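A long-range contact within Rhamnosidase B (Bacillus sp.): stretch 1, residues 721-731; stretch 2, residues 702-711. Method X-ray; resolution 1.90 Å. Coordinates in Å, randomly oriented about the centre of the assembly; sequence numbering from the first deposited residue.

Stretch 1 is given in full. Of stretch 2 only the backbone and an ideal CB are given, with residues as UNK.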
# COMPACT_ATOMS: atom_id res chain seq x y z
N GLU A 721 -25.68 24.73 -11.81
CA GLU A 721 -25.08 23.67 -12.62
C GLU A 721 -25.28 22.29 -11.99
O GLU A 721 -24.84 21.29 -12.54
CB GLU A 721 -23.58 23.94 -12.81
CG GLU A 721 -23.28 25.08 -13.77
CD GLU A 721 -21.79 25.25 -14.04
OE1 GLU A 721 -21.12 24.23 -14.33
OE2 GLU A 721 -21.29 26.39 -13.97
N ALA A 722 -25.95 22.25 -10.84
CA ALA A 722 -26.19 20.99 -10.15
C ALA A 722 -27.66 20.61 -10.04
O ALA A 722 -28.00 19.55 -9.51
CB ALA A 722 -25.56 21.04 -8.76
N ASP A 723 -28.55 21.48 -10.53
CA ASP A 723 -29.98 21.20 -10.46
C ASP A 723 -30.38 20.00 -11.30
O ASP A 723 -31.27 19.23 -10.92
CB ASP A 723 -30.79 22.42 -10.87
CG ASP A 723 -30.71 23.54 -9.85
OD1 ASP A 723 -29.70 24.27 -9.84
OD2 ASP A 723 -31.66 23.69 -9.06
N ALA A 724 -29.72 19.82 -12.44
CA ALA A 724 -30.02 18.70 -13.32
C ALA A 724 -29.70 17.40 -12.59
O ALA A 724 -30.45 16.42 -12.68
CB ALA A 724 -29.20 18.80 -14.60
N PHE A 725 -28.58 17.38 -11.88
CA PHE A 725 -28.16 16.20 -11.12
C PHE A 725 -29.18 15.93 -10.02
O PHE A 725 -29.49 14.78 -9.71
CB PHE A 725 -26.78 16.41 -10.50
CG PHE A 725 -25.64 16.42 -11.49
CD1 PHE A 725 -24.39 16.91 -11.12
CD2 PHE A 725 -25.82 15.94 -12.79
CE1 PHE A 725 -23.33 16.91 -12.03
CE2 PHE A 725 -24.76 15.94 -13.70
CZ PHE A 725 -23.51 16.43 -13.32
N ALA A 726 -29.71 17.00 -9.43
CA ALA A 726 -30.69 16.87 -8.37
C ALA A 726 -31.95 16.18 -8.87
O ALA A 726 -32.52 15.33 -8.19
CB ALA A 726 -31.03 18.25 -7.81
N ALA A 727 -32.39 16.54 -10.07
CA ALA A 727 -33.59 15.95 -10.67
C ALA A 727 -33.37 14.46 -10.90
O ALA A 727 -34.21 13.63 -10.54
CB ALA A 727 -33.91 16.64 -11.98
N ARG A 728 -32.24 14.13 -11.52
CA ARG A 728 -31.89 12.74 -11.80
C ARG A 728 -31.84 11.91 -10.52
O ARG A 728 -32.22 10.74 -10.51
CB ARG A 728 -30.54 12.69 -12.50
CG ARG A 728 -30.58 13.14 -13.96
CD ARG A 728 -31.16 12.03 -14.83
NE ARG A 728 -30.27 11.72 -15.94
CZ ARG A 728 -30.16 10.53 -16.50
NH1 ARG A 728 -30.90 9.52 -16.06
NH2 ARG A 728 -29.32 10.34 -17.51
N ALA A 729 -31.38 12.53 -9.43
CA ALA A 729 -31.29 11.84 -8.15
C ALA A 729 -32.67 11.40 -7.69
O ALA A 729 -32.85 10.27 -7.21
CB ALA A 729 -30.66 12.77 -7.11
N ASP A 730 -33.65 12.28 -7.84
CA ASP A 730 -35.02 11.97 -7.45
C ASP A 730 -35.57 10.82 -8.29
O ASP A 730 -36.15 9.87 -7.76
CB ASP A 730 -35.92 13.20 -7.62
CG ASP A 730 -35.64 14.27 -6.59
OD1 ASP A 730 -34.49 14.74 -6.51
OD2 ASP A 730 -36.58 14.65 -5.86
N LEU A 731 -35.37 10.92 -9.60
CA LEU A 731 -35.83 9.89 -10.52
C LEU A 731 -35.19 8.55 -10.17
O LEU A 731 -35.86 7.52 -10.15
CB LEU A 731 -35.48 10.26 -11.96
CG LEU A 731 -36.14 11.53 -12.53
CD1 LEU A 731 -35.62 11.78 -13.94
CD2 LEU A 731 -37.65 11.37 -12.53
N UNK A 702 -24.95 6.60 -5.86
CA UNK A 702 -24.98 7.53 -6.98
C UNK A 702 -25.98 8.64 -6.66
O UNK A 702 -25.76 9.81 -6.96
CB UNK A 702 -25.35 6.82 -8.28
N UNK A 703 -27.10 8.26 -6.04
CA UNK A 703 -28.11 9.23 -5.67
C UNK A 703 -27.49 10.26 -4.74
O UNK A 703 -27.55 11.46 -5.00
CB UNK A 703 -29.31 8.55 -5.01
N UNK A 704 -26.86 9.78 -3.66
CA UNK A 704 -26.23 10.67 -2.70
C UNK A 704 -25.11 11.50 -3.31
O UNK A 704 -24.93 12.66 -2.96
CB UNK A 704 -25.69 9.86 -1.52
N UNK A 705 -24.36 10.89 -4.23
CA UNK A 705 -23.26 11.59 -4.89
C UNK A 705 -23.81 12.75 -5.72
O UNK A 705 -23.26 13.85 -5.72
CB UNK A 705 -22.46 10.63 -5.77
N UNK A 706 -24.91 12.49 -6.42
CA UNK A 706 -25.55 13.51 -7.24
C UNK A 706 -25.99 14.69 -6.38
O UNK A 706 -25.89 15.85 -6.79
CB UNK A 706 -26.75 12.92 -7.99
N UNK A 707 -26.49 14.38 -5.19
CA UNK A 707 -26.94 15.42 -4.27
C UNK A 707 -25.76 16.11 -3.58
O UNK A 707 -25.72 17.34 -3.50
CB UNK A 707 -27.88 14.82 -3.22
N UNK A 708 -24.80 15.33 -3.11
CA UNK A 708 -23.62 15.89 -2.45
C UNK A 708 -22.90 16.87 -3.38
O UNK A 708 -22.27 17.83 -2.91
CB UNK A 708 -22.67 14.77 -2.02
N UNK A 709 -22.98 16.63 -4.68
CA UNK A 709 -22.31 17.48 -5.67
C UNK A 709 -22.79 18.93 -5.62
O UNK A 709 -22.04 19.85 -5.96
CB UNK A 709 -22.53 16.92 -7.07
N UNK A 710 -24.03 19.14 -5.20
CA UNK A 710 -24.58 20.49 -5.12
C UNK A 710 -23.74 21.37 -4.20
O UNK A 710 -23.45 22.52 -4.53
CB UNK A 710 -26.03 20.45 -4.63
N UNK A 711 -23.33 20.82 -3.06
CA UNK A 711 -22.53 21.57 -2.11
C UNK A 711 -21.30 22.16 -2.79
O UNK A 711 -20.97 23.33 -2.59
CB UNK A 711 -22.12 20.68 -0.94

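Stretch 2 is helical throughout, and its axis passes that of helix 723-731 at 8.3 Å with 155° between the N-to-C directions. The pair is therefore nearly antiparallel, and low numbers in stretch 2 meet high numbers in stretch 1.

Position 702 has nothing of stretch 1 within 5.5 Å of its ideal CB, so this contact leaves its identity undetermined. It is Leu 702.

At position 703 the CA lies 4.8 Å from the CA of Ala 729, the closest pairing in the register, and CA-to-CB points sideways. The ideal CB is 4.5 Å from Ala 729 O. With the backbones so near, a compact apolar side chain such as alanine, valine or isoleucine would suit. The residue is Val 703, chi1 t, whose CG1 lies 4.2 Å from Ala 729 CB.

Positions 704 and 705 offer no contact: CA-to-CB points away at the first, and the second is out of reach. Stretch 1 does not discriminate there; they are Lys 704 and Ala 705.

Position 706 points toward stretch 1. Its ideal CB is 3.7 Å from Phe 725 O and 4.0 Å from Ala 729 CB. The small Ala 729 side chain and the Phe 725 CB present an apolar surface, which favours leucine, methionine or isoleucine. Leu 706 (m, t) takes the place: CD2 packs 3.8 Å from Phe 725 CB, and CD1 comes within 3.9 Å of Ala 729 CA.

Position 707 points sideways, its ideal CB 5.2 Å from Ala 729 CB. The Asp 730 carboxylate lies farther out, so a long cationic or neutral polar chain could reach toward it. Arg 707 extends in this direction, bringing NE 3.7 Å from Ala 729 CB. Its NH1 remains 4.1 Å from Asp 730 OD1, beyond a salt bridge; water 1 closes the gap, accepting from Arg 707 NE at 3.0 Å and donating to Asp 730 OD1 at 2.6 Å.

Position 708 is out of reach and unconstrained here. It is Asp 708, with OD2 hydrogen-bonded elsewhere in the structure.

Position 709 points toward stretch 1, with its ideal CB already 4.5 Å from Phe 725 CD1. Alanine, serine or another small residue would fit beside the ring. Ser 709 adopts p; its OG donates a very short 2.4 Å hydrogen bond to Leu 706 O and sits at the edge of the Phe 725 ring, 3.7 Å from CD1.

Position 710 points sideways, its ideal CB 4.2 Å from Ala 722 CB. Beyond it are the Ala 722 carbonyl and the Asp 723 carboxylate, so lysine, arginine or a long polar chain would be plausible. Arg 710 (t, t, m) has the largest area covered by the other stretch in this contact, 93 Å². Its NH1 forms a salt bridge with Asp 723 OD2 at 3.0 Å, while Ala 726 CB lies over one guanidinium face, 3.5 Å from NH1. The cost is NE, buried without a partner.

Position 711 points away, leaving the choice open; it is Ala 711.

Stretch 2 702-711: LVKALRDSRA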
# COMPACT_ATOMS: atom_id res chain seq x y z
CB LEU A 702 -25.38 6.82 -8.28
CG LEU A 702 -25.52 7.72 -9.52
CD1 LEU A 702 -24.30 8.61 -9.69
CD2 LEU A 702 -25.71 6.84 -10.75
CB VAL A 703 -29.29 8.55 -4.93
CG1 VAL A 703 -30.26 9.61 -4.40
CG2 VAL A 703 -30.02 7.60 -5.88
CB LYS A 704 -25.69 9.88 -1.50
CG LYS A 704 -25.16 10.78 -0.39
CD LYS A 704 -24.53 9.98 0.74
CE LYS A 704 -23.77 10.90 1.69
NZ LYS A 704 -22.98 10.12 2.68
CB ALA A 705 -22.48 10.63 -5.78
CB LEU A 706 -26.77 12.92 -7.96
CG LEU A 706 -26.44 11.92 -9.07
CD1 LEU A 706 -27.66 11.08 -9.40
CD2 LEU A 706 -25.93 12.68 -10.29
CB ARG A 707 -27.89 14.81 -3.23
CG ARG A 707 -29.21 14.39 -3.84
CD ARG A 707 -30.02 13.50 -2.92
NE ARG A 707 -31.34 13.23 -3.49
CZ ARG A 707 -32.16 12.28 -3.05
NH1 ARG A 707 -33.34 12.11 -3.63
NH2 ARG A 707 -31.80 11.49 -2.04
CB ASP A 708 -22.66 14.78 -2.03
CG ASP A 708 -23.15 13.99 -0.83
OD1 ASP A 708 -22.58 12.91 -0.56
OD2 ASP A 708 -24.09 14.45 -0.16
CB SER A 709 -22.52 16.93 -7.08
OG SER A 709 -23.88 17.05 -7.49
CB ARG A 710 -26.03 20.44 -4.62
CG ARG A 710 -26.62 21.81 -4.28
CD ARG A 710 -28.13 21.81 -4.41
NE ARG A 710 -28.55 21.78 -5.81
CZ ARG A 710 -29.80 21.62 -6.23
NH1 ARG A 710 -30.07 21.61 -7.53
NH2 ARG A 710 -30.78 21.45 -5.35
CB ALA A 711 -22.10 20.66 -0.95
O HOH W 1 -32.20 15.35 -5.43
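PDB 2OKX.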